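PDB 5LK6: Alpha/beta hydrolase fold-3 domain protein from Sulfolobus islandicus, which probably hydrolyses carboxylic ester bonds, as a thermostable esterase or lipase of the alpha/beta hydrolase fold. Local coordinates for residues 71-76 and 130-135; 160-165 and 218-223; 209-212 and 216-219; 231-236 and 255-260; 265-270 and 290-295. All blocks are in the same frame, centred on the assembly; numbering follows the deposited sequence.

Contact 1 of 5, residues 71-76 and 130-135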
# COMPACT_ATOMS: atom_id res chain seq x y z
N TYR A 71 -23.19 8.75 -3.42
CA TYR A 71 -22.08 7.82 -3.59
C TYR A 71 -21.19 8.12 -4.80
O TYR A 71 -21.56 8.87 -5.74
CB TYR A 71 -22.65 6.46 -3.78
CG TYR A 71 -23.59 5.97 -2.71
CD1 TYR A 71 -23.14 5.73 -1.40
CD2 TYR A 71 -24.92 5.65 -3.02
CE1 TYR A 71 -23.98 5.19 -0.41
CE2 TYR A 71 -25.79 5.09 -2.06
CZ TYR A 71 -25.34 4.86 -0.76
OH TYR A 71 -26.26 4.30 0.17
N GLY A 72 -19.96 7.60 -4.75
CA GLY A 72 -19.15 7.41 -5.96
C GLY A 72 -19.47 6.00 -6.41
O GLY A 72 -19.92 5.15 -5.59
N VAL A 73 -19.27 5.75 -7.70
CA VAL A 73 -19.53 4.41 -8.29
C VAL A 73 -18.26 3.81 -8.88
O VAL A 73 -17.59 4.43 -9.71
CB VAL A 73 -20.61 4.43 -9.38
CG1 VAL A 73 -20.92 3.00 -9.85
CG2 VAL A 73 -21.86 5.08 -8.87
N LEU A 74 -17.93 2.60 -8.44
CA LEU A 74 -16.76 1.87 -8.96
C LEU A 74 -17.22 0.76 -9.91
O LEU A 74 -17.95 -0.15 -9.49
CB LEU A 74 -15.96 1.27 -7.82
CG LEU A 74 -14.70 0.47 -8.21
CD1 LEU A 74 -13.65 1.43 -8.74
CD2 LEU A 74 -14.19 -0.34 -7.03
N ILE A 75 -16.81 0.84 -11.17
CA ILE A 75 -16.98 -0.29 -12.08
C ILE A 75 -15.87 -1.31 -11.76
O ILE A 75 -14.67 -0.97 -11.78
CB ILE A 75 -16.80 0.11 -13.54
CG1 ILE A 75 -17.74 1.26 -13.92
CG2 ILE A 75 -16.99 -1.14 -14.42
CD1 ILE A 75 -19.22 0.93 -13.81
N TYR A 76 -16.27 -2.54 -11.46
CA TYR A 76 -15.32 -3.58 -11.13
C TYR A 76 -15.38 -4.66 -12.20
O TYR A 76 -16.43 -5.25 -12.36
CB TYR A 76 -15.50 -4.18 -9.73
CG TYR A 76 -14.25 -4.95 -9.35
CD1 TYR A 76 -13.15 -4.31 -8.82
CD2 TYR A 76 -14.13 -6.30 -9.66
CE1 TYR A 76 -11.99 -5.01 -8.52
CE2 TYR A 76 -12.97 -7.00 -9.38
CZ TYR A 76 -11.90 -6.36 -8.81
OH TYR A 76 -10.74 -7.07 -8.54
N ASN A 130 -19.86 3.07 -19.86
CA ASN A 130 -20.51 4.17 -20.53
C ASN A 130 -21.95 4.30 -20.07
O ASN A 130 -22.45 5.40 -19.77
CB ASN A 130 -20.42 3.94 -22.01
CG ASN A 130 -20.82 5.15 -22.81
OD1 ASN A 130 -20.09 6.14 -22.96
ND2 ASN A 130 -21.97 5.04 -23.39
N TRP A 131 -22.61 3.18 -19.94
CA TRP A 131 -23.98 3.19 -19.53
C TRP A 131 -24.15 3.60 -18.07
O TRP A 131 -25.03 4.40 -17.76
CB TRP A 131 -24.61 1.83 -19.74
CG TRP A 131 -26.03 1.76 -19.42
CD1 TRP A 131 -27.10 2.02 -20.28
CD2 TRP A 131 -26.62 1.38 -18.15
NE1 TRP A 131 -28.29 1.81 -19.62
CE2 TRP A 131 -28.04 1.40 -18.33
CE3 TRP A 131 -26.09 0.98 -16.92
CZ2 TRP A 131 -28.94 1.06 -17.30
CZ3 TRP A 131 -26.98 0.64 -15.87
CH2 TRP A 131 -28.40 0.69 -16.08
N VAL A 132 -23.32 3.03 -17.18
CA VAL A 132 -23.38 3.38 -15.75
C VAL A 132 -23.13 4.90 -15.57
O VAL A 132 -23.82 5.57 -14.81
CB VAL A 132 -22.42 2.52 -14.92
CG1 VAL A 132 -22.21 3.11 -13.51
CG2 VAL A 132 -22.91 1.09 -14.84
N TYR A 133 -22.17 5.43 -16.30
CA TYR A 133 -21.84 6.83 -16.27
C TYR A 133 -22.98 7.76 -16.72
O TYR A 133 -23.05 8.88 -16.26
CB TYR A 133 -20.64 7.03 -17.18
CG TYR A 133 -20.11 8.43 -17.32
CD1 TYR A 133 -19.17 8.90 -16.46
CD2 TYR A 133 -20.53 9.26 -18.36
CE1 TYR A 133 -18.65 10.17 -16.60
CE2 TYR A 133 -20.02 10.53 -18.51
CZ TYR A 133 -19.09 10.97 -17.63
OH TYR A 133 -18.53 12.20 -17.76
N ASN A 134 -23.85 7.29 -17.64
CA ASN A 134 -24.99 8.05 -18.17
C ASN A 134 -26.27 7.78 -17.40
O ASN A 134 -27.29 8.16 -17.84
CB ASN A 134 -25.26 7.68 -19.63
CG ASN A 134 -24.19 8.19 -20.54
OD1 ASN A 134 -23.63 9.27 -20.35
ND2 ASN A 134 -23.89 7.43 -21.55
N ASN A 135 -26.19 7.08 -16.28
CA ASN A 135 -27.34 6.72 -15.52
C ASN A 135 -26.97 6.73 -14.04
O ASN A 135 -27.43 5.85 -13.27
CB ASN A 135 -27.81 5.34 -15.97
CG ASN A 135 -28.47 5.37 -17.34
OD1 ASN A 135 -29.62 5.79 -17.46
ND2 ASN A 135 -27.74 4.89 -18.40
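The shortest polar bond beside the meeting of V132 with V73 and I75 lies just behind it, at the end of the helix, where N135 ND2 donates to W131 O at 2.8 Å with an N-H...O angle of 164°. The donor is tilted out of the carbonyl plane, although the bond stays close to the amide plane of N135. The same side chain folds back so that ND2 sits 3.3 Å above the W131 ring, toward its rim. W131 O also receives a weak bond from N134 N, the first residue to depart from helical geometry, and N135 N reaches back to V132 O at 3.2 Å. The terminal turn is thus fastened while V132 faces the sheet.

There the contact is wholly apolar. I75 and V132 point at each other tip to tip, and I75 CD1 lies 3.7 Å from both CB and CG1 of V132. V132 CG1 points away from its own backbone N (chi1 165°), which brings it to V73 CG1 as well, at 3.9 Å. V73 and I75 alternate along the strand with L74, whose side chain is turned to the other face and packs on helix 91-101.

The arrangement illustrates a beta-alpha-beta crossover: helix 120-133 leads from strand 104-108 to strand 144-150 and crosses strand 72-77, which lies between them. With no hydrogen bond joining the segments, the chemistry implies an attachment by methyl contact and exclusion of water, while the polar bonds serve the helix end itself.

Contact 2 of 5, residues 160-165 and 218-223. With SO4 (sulfate ion), chain E.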
# COMPACT_ATOMS: atom_id res chain seq x y z
N VAL A 160 -10.38 0.23 -21.05
CA VAL A 160 -11.53 1.11 -20.91
C VAL A 160 -11.17 2.60 -20.69
O VAL A 160 -11.76 3.47 -21.32
CB VAL A 160 -12.45 0.66 -19.77
CG1 VAL A 160 -13.47 1.77 -19.51
CG2 VAL A 160 -13.17 -0.64 -20.15
N ALA A 161 -10.21 2.87 -19.81
CA ALA A 161 -9.78 4.23 -19.53
C ALA A 161 -9.21 4.92 -20.73
O ALA A 161 -9.39 6.12 -20.90
CB ALA A 161 -8.74 4.27 -18.41
N LEU A 162 -8.44 4.18 -21.51
CA LEU A 162 -7.95 4.66 -22.78
C LEU A 162 -9.08 5.00 -23.77
O LEU A 162 -9.11 6.11 -24.31
CB LEU A 162 -7.02 3.61 -23.39
CG LEU A 162 -5.56 3.75 -23.00
CD1 LEU A 162 -4.79 2.42 -23.13
CD2 LEU A 162 -4.94 4.85 -23.87
N LEU A 163 -9.97 4.04 -24.01
CA LEU A 163 -11.15 4.22 -24.86
C LEU A 163 -12.09 5.36 -24.43
O LEU A 163 -12.87 5.84 -25.23
CB LEU A 163 -11.97 2.92 -24.84
CG LEU A 163 -11.37 1.71 -25.59
CD1 LEU A 163 -12.21 0.44 -25.40
CD2 LEU A 163 -11.17 2.03 -27.05
N SER A 164 -12.03 5.73 -23.16
CA SER A 164 -12.84 6.75 -22.55
C SER A 164 -12.25 8.13 -22.65
O SER A 164 -12.95 9.07 -22.31
CB SER A 164 -13.05 6.46 -21.07
OG SER A 164 -13.86 5.31 -20.90
N LYS A 165 -11.00 8.27 -23.09
CA LYS A 165 -10.37 9.58 -23.21
C LYS A 165 -11.20 10.52 -24.13
O LYS A 165 -11.50 10.15 -25.24
CB LYS A 165 -8.94 9.44 -23.73
CG LYS A 165 -8.03 10.62 -23.45
CD LYS A 165 -6.70 10.51 -24.18
CE LYS A 165 -6.26 11.92 -24.58
NZ LYS A 165 -4.93 11.93 -25.25
N LEU A 218 -0.70 -6.91 -30.74
CA LEU A 218 -0.19 -5.56 -30.98
C LEU A 218 -1.26 -4.54 -30.91
O LEU A 218 -0.97 -3.38 -31.10
CB LEU A 218 0.46 -5.43 -32.35
CG LEU A 218 1.55 -6.46 -32.53
CD1 LEU A 218 1.90 -6.56 -34.02
CD2 LEU A 218 2.75 -6.18 -31.64
N ASP A 219 -2.49 -4.97 -30.66
CA ASP A 219 -3.63 -4.08 -30.61
C ASP A 219 -3.69 -3.49 -29.18
O ASP A 219 -3.60 -4.22 -28.17
CB ASP A 219 -4.84 -4.90 -30.97
CG ASP A 219 -6.11 -4.09 -31.10
OD1 ASP A 219 -6.46 -3.27 -30.22
OD2 ASP A 219 -6.84 -4.38 -32.07
N PHE A 220 -3.85 -2.18 -29.10
CA PHE A 220 -3.82 -1.49 -27.81
C PHE A 220 -4.93 -1.96 -26.87
O PHE A 220 -4.79 -1.83 -25.64
CB PHE A 220 -3.79 0.05 -27.98
CG PHE A 220 -5.13 0.67 -28.22
CD1 PHE A 220 -5.96 1.03 -27.14
CD2 PHE A 220 -5.60 0.89 -29.53
CE1 PHE A 220 -7.22 1.59 -27.39
CE2 PHE A 220 -6.84 1.48 -29.77
CZ PHE A 220 -7.65 1.83 -28.70
N ARG A 221 -6.02 -2.49 -27.41
CA ARG A 221 -7.11 -2.99 -26.55
C ARG A 221 -6.78 -4.32 -25.88
O ARG A 221 -7.58 -4.84 -25.06
CB ARG A 221 -8.41 -3.09 -27.32
CG ARG A 221 -8.87 -1.76 -27.91
CD ARG A 221 -9.91 -1.90 -29.02
NE ARG A 221 -9.40 -2.72 -30.12
CZ ARG A 221 -10.14 -3.38 -31.01
NH1 ARG A 221 -11.46 -3.38 -30.97
NH2 ARG A 221 -9.51 -4.12 -31.93
N PHE A 222 -5.65 -4.91 -26.27
CA PHE A 222 -5.04 -6.01 -25.52
C PHE A 222 -3.70 -5.63 -24.82
O PHE A 222 -3.42 -6.11 -23.70
CB PHE A 222 -4.79 -7.20 -26.46
CG PHE A 222 -4.19 -8.37 -25.75
CD1 PHE A 222 -4.96 -9.11 -24.85
CD2 PHE A 222 -2.86 -8.70 -25.92
CE1 PHE A 222 -4.41 -10.20 -24.17
CE2 PHE A 222 -2.31 -9.79 -25.23
CZ PHE A 222 -3.08 -10.52 -24.34
N SER A 223 -2.89 -4.78 -25.49
CA SER A 223 -1.64 -4.28 -24.98
C SER A 223 -1.72 -2.77 -24.78
O SER A 223 -1.18 -2.02 -25.56
CB SER A 223 -0.47 -4.67 -25.90
OG SER A 223 -0.24 -6.08 -25.88
S SO4 E . -11.99 -5.56 -34.49
O1 SO4 E . -12.86 -6.72 -34.30
O2 SO4 E . -12.58 -4.48 -33.58
O3 SO4 E . -10.56 -6.02 -34.29
O4 SO4 E . -11.90 -5.12 -35.88
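L163 and F220 meet beside an Asx turn in the loop after helix 200-210, where that loop packs on the end of helix 152-163 of the alpha/beta hydrolase fold. L163 CD2 comes to the edge of the F220 ring, near its plane, 3.9 Å from CZ. L162 CD1 lies obliquely to the ring, 4.4 Å from F220 CD1. The F220 side chain is turned toward the helix, which sets the ring against the two leucines.

The neighbouring R221 shows how one side chain can serve a neighbouring ring, a carboxylate and an anion. From CB, its CG takes the position opposite the carbonyl carbon (chi1 -59°) and lies 3.8 Å above the plane of the F220 ring, over one face and toward the rim. A bend at chi3 beyond CD then turns the guanidinium back toward the D219 carboxylate. NE donates to D219 OD1 at 3.0 Å, and NH2 reaches D219 OD2 at 2.7 Å, a side-on, two-nitrogen salt bridge with both bonds nearly straight. D219 OD1 is gripped a second time: its anti lone pair receives the backbone N of R221 at 2.9 Å, the bond that defines the Asx turn. The aspartate therefore holds both ends of the arginine.

What remains of the guanidinium faces a sulfate ion, probably acquired from the crystallisation liquor and also bound by R212. NH2, already engaged with D219, donates to sulfate O3 as well, and at the tip NH1 meets sulfate O2 at 3.0 Å, at the edge of the guanidinium, near its plane.

Contact 3 of 5, residues 209-212 and 216-219. With SO4 (sulfate ion), chain E.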
# COMPACT_ATOMS: atom_id res chain seq x y z
N GLN A 209 -7.08 -18.90 -25.88
CA GLN A 209 -8.52 -18.92 -25.86
C GLN A 209 -9.17 -17.57 -26.26
O GLN A 209 -10.24 -17.56 -26.90
CB GLN A 209 -9.04 -19.37 -24.52
CG GLN A 209 -8.59 -20.73 -23.99
CD GLN A 209 -8.94 -21.91 -24.87
OE1 GLN A 209 -8.03 -22.46 -25.53
NE2 GLN A 209 -10.22 -22.36 -24.88
N TYR A 210 -8.55 -16.45 -25.89
CA TYR A 210 -9.17 -15.13 -26.07
C TYR A 210 -8.79 -14.50 -27.43
O TYR A 210 -9.67 -14.00 -28.13
CB TYR A 210 -8.71 -14.24 -24.92
CG TYR A 210 -9.15 -12.81 -24.81
CD1 TYR A 210 -10.47 -12.47 -24.78
CD2 TYR A 210 -8.23 -11.81 -24.64
CE1 TYR A 210 -10.86 -11.14 -24.66
CE2 TYR A 210 -8.60 -10.47 -24.50
CZ TYR A 210 -9.92 -10.13 -24.51
OH TYR A 210 -10.29 -8.81 -24.33
N LEU A 211 -7.49 -14.54 -27.79
CA LEU A 211 -6.98 -13.85 -28.98
C LEU A 211 -7.35 -14.60 -30.25
O LEU A 211 -7.56 -15.81 -30.23
CB LEU A 211 -5.49 -13.60 -28.86
CG LEU A 211 -5.03 -12.78 -27.65
CD1 LEU A 211 -3.55 -12.60 -27.62
CD2 LEU A 211 -5.66 -11.41 -27.65
N ARG A 212 -7.53 -13.86 -31.33
CA ARG A 212 -7.91 -14.46 -32.61
C ARG A 212 -6.76 -14.79 -33.54
O ARG A 212 -6.84 -15.72 -34.36
CB ARG A 212 -8.85 -13.53 -33.36
CG ARG A 212 -10.13 -13.12 -32.62
CD ARG A 212 -10.80 -11.95 -33.34
NE ARG A 212 -9.97 -10.76 -33.32
CZ ARG A 212 -10.39 -9.53 -33.59
NH1 ARG A 212 -11.67 -9.27 -33.90
NH2 ARG A 212 -9.51 -8.53 -33.53
N ASP A 216 -3.53 -9.54 -32.76
CA ASP A 216 -4.22 -8.99 -31.65
C ASP A 216 -3.24 -8.65 -30.52
O ASP A 216 -3.53 -7.76 -29.74
CB ASP A 216 -5.35 -9.92 -31.15
CG ASP A 216 -6.52 -10.04 -32.11
OD1 ASP A 216 -6.70 -9.12 -32.95
OD2 ASP A 216 -7.30 -11.03 -31.98
N LEU A 217 -2.09 -9.32 -30.46
CA LEU A 217 -1.05 -8.97 -29.47
C LEU A 217 -0.58 -7.51 -29.57
O LEU A 217 -0.11 -6.96 -28.59
CB LEU A 217 0.16 -9.92 -29.56
CG LEU A 217 -0.07 -11.43 -29.29
CD1 LEU A 217 1.06 -12.30 -29.86
CD2 LEU A 217 -0.24 -11.71 -27.81
N LEU A 218 -0.70 -6.91 -30.74
CA LEU A 218 -0.19 -5.56 -30.98
C LEU A 218 -1.26 -4.54 -30.91
O LEU A 218 -0.97 -3.38 -31.10
CB LEU A 218 0.46 -5.43 -32.35
CG LEU A 218 1.55 -6.46 -32.53
CD1 LEU A 218 1.90 -6.56 -34.02
CD2 LEU A 218 2.75 -6.18 -31.64
N ASP A 219 -2.49 -4.97 -30.66
CA ASP A 219 -3.63 -4.08 -30.61
C ASP A 219 -3.69 -3.49 -29.18
O ASP A 219 -3.60 -4.22 -28.17
CB ASP A 219 -4.84 -4.90 -30.97
CG ASP A 219 -6.11 -4.09 -31.10
OD1 ASP A 219 -6.46 -3.27 -30.22
OD2 ASP A 219 -6.84 -4.38 -32.07
S SO4 E . -11.99 -5.56 -34.49
O1 SO4 E . -12.86 -6.72 -34.30
O2 SO4 E . -12.58 -4.48 -33.58
O3 SO4 E . -10.56 -6.02 -34.29
O4 SO4 E . -11.90 -5.12 -35.88
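R212 and D216 face each other across a tight bend just after helix 200-210, and both carboxylate oxygens and all three guanidinium nitrogens have partners. OD2 of D216 is gripped twice by the same residue: R212 N donates at 2.9 Å from the anti side, and R212 NE at 3.0 Å into the syn lone pair. The other oxygen, OD1, takes R212 NH2 at 2.9 Å in an almost straight bond (175°). NE and NH2 thus hold the carboxylate side-on, with the two flat groups turned 35° apart. The bend of the arginine chain at chi3 (-64°) helps bring the guanidinium round to the carboxylate that its own backbone N-H also holds.

The outer side of the guanidinium serves a sulfate ion: NH1 donates to sulfate O1 at 2.8 Å, and NH2 to O3 at the same length. R221 contributes to the same anion. Behind the salt bridge, L211 supplies the apolar half of the contact, with CD2 lying 3.8 Å from D216 CB and CD1 against L217 CD2, the two leucines crossing at about a right angle.

Three donors around a buried carboxylate would probably favour its charged form. The arginine, its charge probably offset in part by D216, still presents NH1 and NH2 to the sulfate.

Contact 4 of 5, residues 231-236 and 255-260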
# COMPACT_ATOMS: atom_id res chain seq x y z
N SER A 231 -1.40 10.24 -22.24
CA SER A 231 -1.70 11.51 -21.51
C SER A 231 -3.21 11.69 -21.28
O SER A 231 -4.02 11.08 -21.98
CB SER A 231 -1.13 12.72 -22.25
OG SER A 231 -1.96 12.96 -23.38
N GLY A 232 -3.53 12.46 -20.23
CA GLY A 232 -4.90 12.77 -19.80
C GLY A 232 -5.78 11.60 -19.45
O GLY A 232 -6.97 11.68 -19.57
N LEU A 233 -5.19 10.49 -19.05
CA LEU A 233 -5.96 9.41 -18.51
C LEU A 233 -6.24 9.70 -17.03
O LEU A 233 -5.57 10.53 -16.41
CB LEU A 233 -5.15 8.11 -18.62
CG LEU A 233 -4.93 7.61 -20.04
CD1 LEU A 233 -4.12 6.34 -19.97
CD2 LEU A 233 -6.25 7.31 -20.74
N PRO A 234 -7.19 8.98 -16.45
CA PRO A 234 -7.43 9.17 -15.04
C PRO A 234 -6.25 8.89 -14.09
O PRO A 234 -5.40 8.03 -14.35
CB PRO A 234 -8.57 8.15 -14.75
CG PRO A 234 -9.14 7.80 -16.08
CD PRO A 234 -7.96 7.86 -16.98
N PRO A 235 -6.24 9.54 -12.95
CA PRO A 235 -5.22 9.15 -12.01
C PRO A 235 -5.37 7.68 -11.60
O PRO A 235 -6.48 7.15 -11.56
CB PRO A 235 -5.45 10.12 -10.82
CG PRO A 235 -6.42 11.14 -11.30
CD PRO A 235 -7.22 10.48 -12.36
N ALA A 236 -4.24 7.04 -11.27
CA ALA A 236 -4.18 5.58 -11.13
C ALA A 236 -3.56 5.12 -9.81
O ALA A 236 -2.59 5.71 -9.28
CB ALA A 236 -3.35 5.00 -12.26
N ASN A 255 5.06 3.44 -14.84
CA ASN A 255 6.07 4.39 -15.27
C ASN A 255 5.73 5.17 -16.52
O ASN A 255 6.01 6.37 -16.56
CB ASN A 255 7.41 3.69 -15.41
CG ASN A 255 8.15 3.61 -14.09
OD1 ASN A 255 8.44 4.61 -13.50
ND2 ASN A 255 8.43 2.42 -13.63
N ARG A 256 5.11 4.51 -17.48
CA ARG A 256 4.70 5.16 -18.72
C ARG A 256 3.57 6.15 -18.49
O ARG A 256 3.57 7.21 -19.12
CB ARG A 256 4.28 4.13 -19.78
CG ARG A 256 5.46 3.48 -20.49
CD ARG A 256 5.69 4.07 -21.90
NE ARG A 256 7.01 3.62 -22.40
CZ ARG A 256 7.34 2.37 -22.85
NH1 ARG A 256 6.44 1.36 -22.92
NH2 ARG A 256 8.61 2.12 -23.27
N LEU A 257 2.62 5.82 -17.60
CA LEU A 257 1.60 6.76 -17.23
C LEU A 257 2.24 7.96 -16.57
O LEU A 257 1.98 9.12 -16.98
CB LEU A 257 0.60 6.14 -16.29
CG LEU A 257 -0.34 5.11 -16.88
CD1 LEU A 257 -1.24 4.54 -15.82
CD2 LEU A 257 -1.22 5.76 -17.88
N LEU A 258 3.12 7.72 -15.59
CA LEU A 258 3.86 8.80 -14.93
C LEU A 258 4.61 9.65 -15.95
O LEU A 258 4.58 10.87 -15.85
CB LEU A 258 4.84 8.29 -13.90
CG LEU A 258 4.27 7.81 -12.56
CD1 LEU A 258 5.41 7.12 -11.79
CD2 LEU A 258 3.69 8.96 -11.77
N GLN A 259 5.26 9.03 -16.94
CA GLN A 259 5.99 9.78 -17.94
C GLN A 259 5.05 10.69 -18.79
O GLN A 259 5.44 11.71 -19.26
CB GLN A 259 6.84 8.83 -18.80
CG GLN A 259 7.81 9.53 -19.78
CD GLN A 259 8.63 8.59 -20.72
OE1 GLN A 259 9.85 8.78 -20.89
NE2 GLN A 259 7.95 7.62 -21.35
N ALA A 260 3.80 10.33 -18.96
CA ALA A 260 2.86 11.15 -19.73
C ALA A 260 2.04 12.08 -18.84
O ALA A 260 0.92 12.51 -19.20
CB ALA A 260 1.94 10.22 -20.52
O HOH W 1 -1.52 13.35 -18.40
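L257 is the first residue of 255-260 to reach the loop 231-236, and its two methyl groups are shared out between two partners. CD2 meets L233 CD1 at 3.6 Å, the side chains crossing at about a right angle, while CD1 touches A236 CB at 4.2 Å, where strand 236-241 begins. CG stands opposite the carbonyl carbon (chi1 -71°), which carries the fork toward the loop. L258, next along, faces elsewhere, packing on V264 and on N271 of the second subunit. Q259 ends the helix with its N bonded to N255 O.

A260 has left helical geometry, though its N still bonds to L257 O at 2.9 Å. Its CB rests against the backbone of S231, 3.8 Å from N. Its carbonyl oxygen, beside S231 CA, accepts from a water at 2.7 Å, and that water in turn accepts from G232 N at 2.9 Å. The hydroxyl of S231 is engaged separately, by D229.

Helix 247-259 connects the parallel, adjacent strands 236-241 and 264-269, a beta-alpha-beta unit in which the lead-in to the first strand meets the end of the helix. The chemistry implies a division of labour: the methyls of L233, L257 and A236 form the buried apolar part, and a single water joins the backbones where no direct hydrogen bond does.

Contact 5 of 5, residues 265-270 and 290-295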
# COMPACT_ATOMS: atom_id res chain seq x y z
N THR A 265 0.01 6.27 -8.25
CA THR A 265 0.60 5.67 -7.06
C THR A 265 0.76 4.19 -7.36
O THR A 265 -0.22 3.50 -7.61
CB THR A 265 -0.25 5.89 -5.83
OG1 THR A 265 -0.13 7.28 -5.45
CG2 THR A 265 0.21 4.95 -4.68
N SER A 266 2.00 3.73 -7.36
CA SER A 266 2.37 2.37 -7.76
C SER A 266 2.94 1.72 -6.52
O SER A 266 3.93 2.22 -5.92
CB SER A 266 3.41 2.42 -8.87
OG SER A 266 3.94 1.15 -9.22
N VAL A 267 2.30 0.64 -6.11
CA VAL A 267 2.65 -0.04 -4.89
C VAL A 267 2.95 -1.50 -5.17
O VAL A 267 2.13 -2.20 -5.73
CB VAL A 267 1.50 0.10 -3.86
CG1 VAL A 267 1.78 -0.79 -2.68
CG2 VAL A 267 1.47 1.53 -3.33
N ARG A 268 4.13 -1.98 -4.79
CA ARG A 268 4.44 -3.39 -4.90
C ARG A 268 4.28 -4.09 -3.58
O ARG A 268 5.00 -3.80 -2.63
CB ARG A 268 5.87 -3.58 -5.37
CG ARG A 268 6.29 -5.05 -5.51
CD ARG A 268 7.78 -5.15 -5.59
NE ARG A 268 8.25 -4.83 -6.90
CZ ARG A 268 9.48 -5.07 -7.33
NH1 ARG A 268 10.37 -5.60 -6.55
NH2 ARG A 268 9.84 -4.74 -8.56
N PHE A 269 3.39 -5.07 -3.56
CA PHE A 269 3.17 -5.89 -2.38
C PHE A 269 4.23 -6.97 -2.45
O PHE A 269 4.15 -7.88 -3.29
CB PHE A 269 1.74 -6.44 -2.33
CG PHE A 269 0.73 -5.45 -1.79
CD1 PHE A 269 0.38 -4.33 -2.52
CD2 PHE A 269 0.20 -5.59 -0.52
CE1 PHE A 269 -0.50 -3.40 -2.01
CE2 PHE A 269 -0.69 -4.65 0.01
CZ PHE A 269 -1.05 -3.55 -0.74
N ASN A 270 5.22 -6.83 -1.57
CA ASN A 270 6.26 -7.85 -1.37
C ASN A 270 5.82 -9.23 -0.81
O ASN A 270 4.80 -9.35 -0.10
CB ASN A 270 7.35 -7.29 -0.52
CG ASN A 270 8.03 -6.12 -1.20
OD1 ASN A 270 8.25 -6.14 -2.41
ND2 ASN A 270 8.33 -5.07 -0.43
N ILE A 290 -6.97 -4.51 0.00
CA ILE A 290 -8.38 -4.08 -0.04
C ILE A 290 -8.58 -2.76 0.71
O ILE A 290 -9.20 -1.84 0.20
CB ILE A 290 -9.33 -5.17 0.47
CG1 ILE A 290 -9.36 -6.31 -0.54
CG2 ILE A 290 -10.75 -4.62 0.63
CD1 ILE A 290 -9.80 -7.66 0.02
N SER A 291 -8.01 -2.69 1.91
CA SER A 291 -7.93 -1.46 2.65
C SER A 291 -7.32 -0.32 1.85
O SER A 291 -7.88 0.78 1.83
CB SER A 291 -7.11 -1.68 3.90
OG SER A 291 -7.80 -2.41 4.87
N LEU A 292 -6.19 -0.55 1.17
CA LEU A 292 -5.58 0.52 0.33
C LEU A 292 -6.55 1.06 -0.71
O LEU A 292 -6.75 2.25 -0.83
CB LEU A 292 -4.29 0.05 -0.34
CG LEU A 292 -3.50 1.07 -1.18
CD1 LEU A 292 -3.07 2.23 -0.32
CD2 LEU A 292 -2.28 0.36 -1.70
N ILE A 293 -7.20 0.13 -1.38
CA ILE A 293 -8.13 0.41 -2.43
C ILE A 293 -9.30 1.24 -1.89
O ILE A 293 -9.68 2.28 -2.45
CB ILE A 293 -8.61 -0.90 -3.11
CG1 ILE A 293 -7.45 -1.49 -3.92
CG2 ILE A 293 -9.79 -0.64 -4.06
CD1 ILE A 293 -7.66 -2.93 -4.33
N GLY A 294 -9.87 0.76 -0.80
CA GLY A 294 -11.00 1.45 -0.20
C GLY A 294 -10.70 2.90 0.23
O GLY A 294 -11.43 3.84 -0.12
N SER A 295 -9.60 3.08 0.93
CA SER A 295 -9.31 4.36 1.52
C SER A 295 -8.82 5.34 0.41
O SER A 295 -9.06 6.54 0.50
CB SER A 295 -8.38 4.21 2.76
OG SER A 295 -7.10 3.71 2.43
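L292 carries one half of this contact alone, and V267 and F269, two residues apart on the strand, make up the other. A single methyl does the touching: L292 CD2 lies 4.2 Å from F269 CE1 and 4.3 Å from V267 CG2. It approaches the phenyl ring at its edge, near the ring plane, and not over a face. On the helix, CG of L292 is turned away from its own backbone N (chi1 -177°), which extends the side chain toward the strand. V267 and F269 both direct their side chains to the helix, whereas R268 between them points to the other side and forms a salt bridge with E251. The packing is loose and purely apolar; the nearest CA atoms, those of V267 and L292, are 9.8 Å apart, so side chains alone bridge the gap.

The strand is the outermost of its own sheet, yet V267, R268 and F269 pair antiparallel with a strand of the second subunit, carrying the sheet across the dimer interface, where V267 also packs on V267 of that subunit. Within the chain, F269 meets the ring of F276, strand 236-241 lies alongside, and helix 285-302 reaches helix 91-101 through I290.

Overall arrangement
From the N terminus, contact 1 comes first, closing the loop that carries strand 104-108 and setting helix 120-133 against strand 72-77. Contact 2 then spans from helix 152-163 to the loop before strand 236-241. The short bend of contact 3 falls within that span and shares L218 and D219 with it, and one sulfate touches both. Contacts 4 and 5 follow in series: the first closes the loop that runs through strand 236-241 and the start of helix 247-259, the second joins strand 264-269, the last of this chain's sheet, to the last helix. A236 O and T265 N link these two, L233 packs on A161 of contact 2, and both contacts 4 and 5 reach the second subunit.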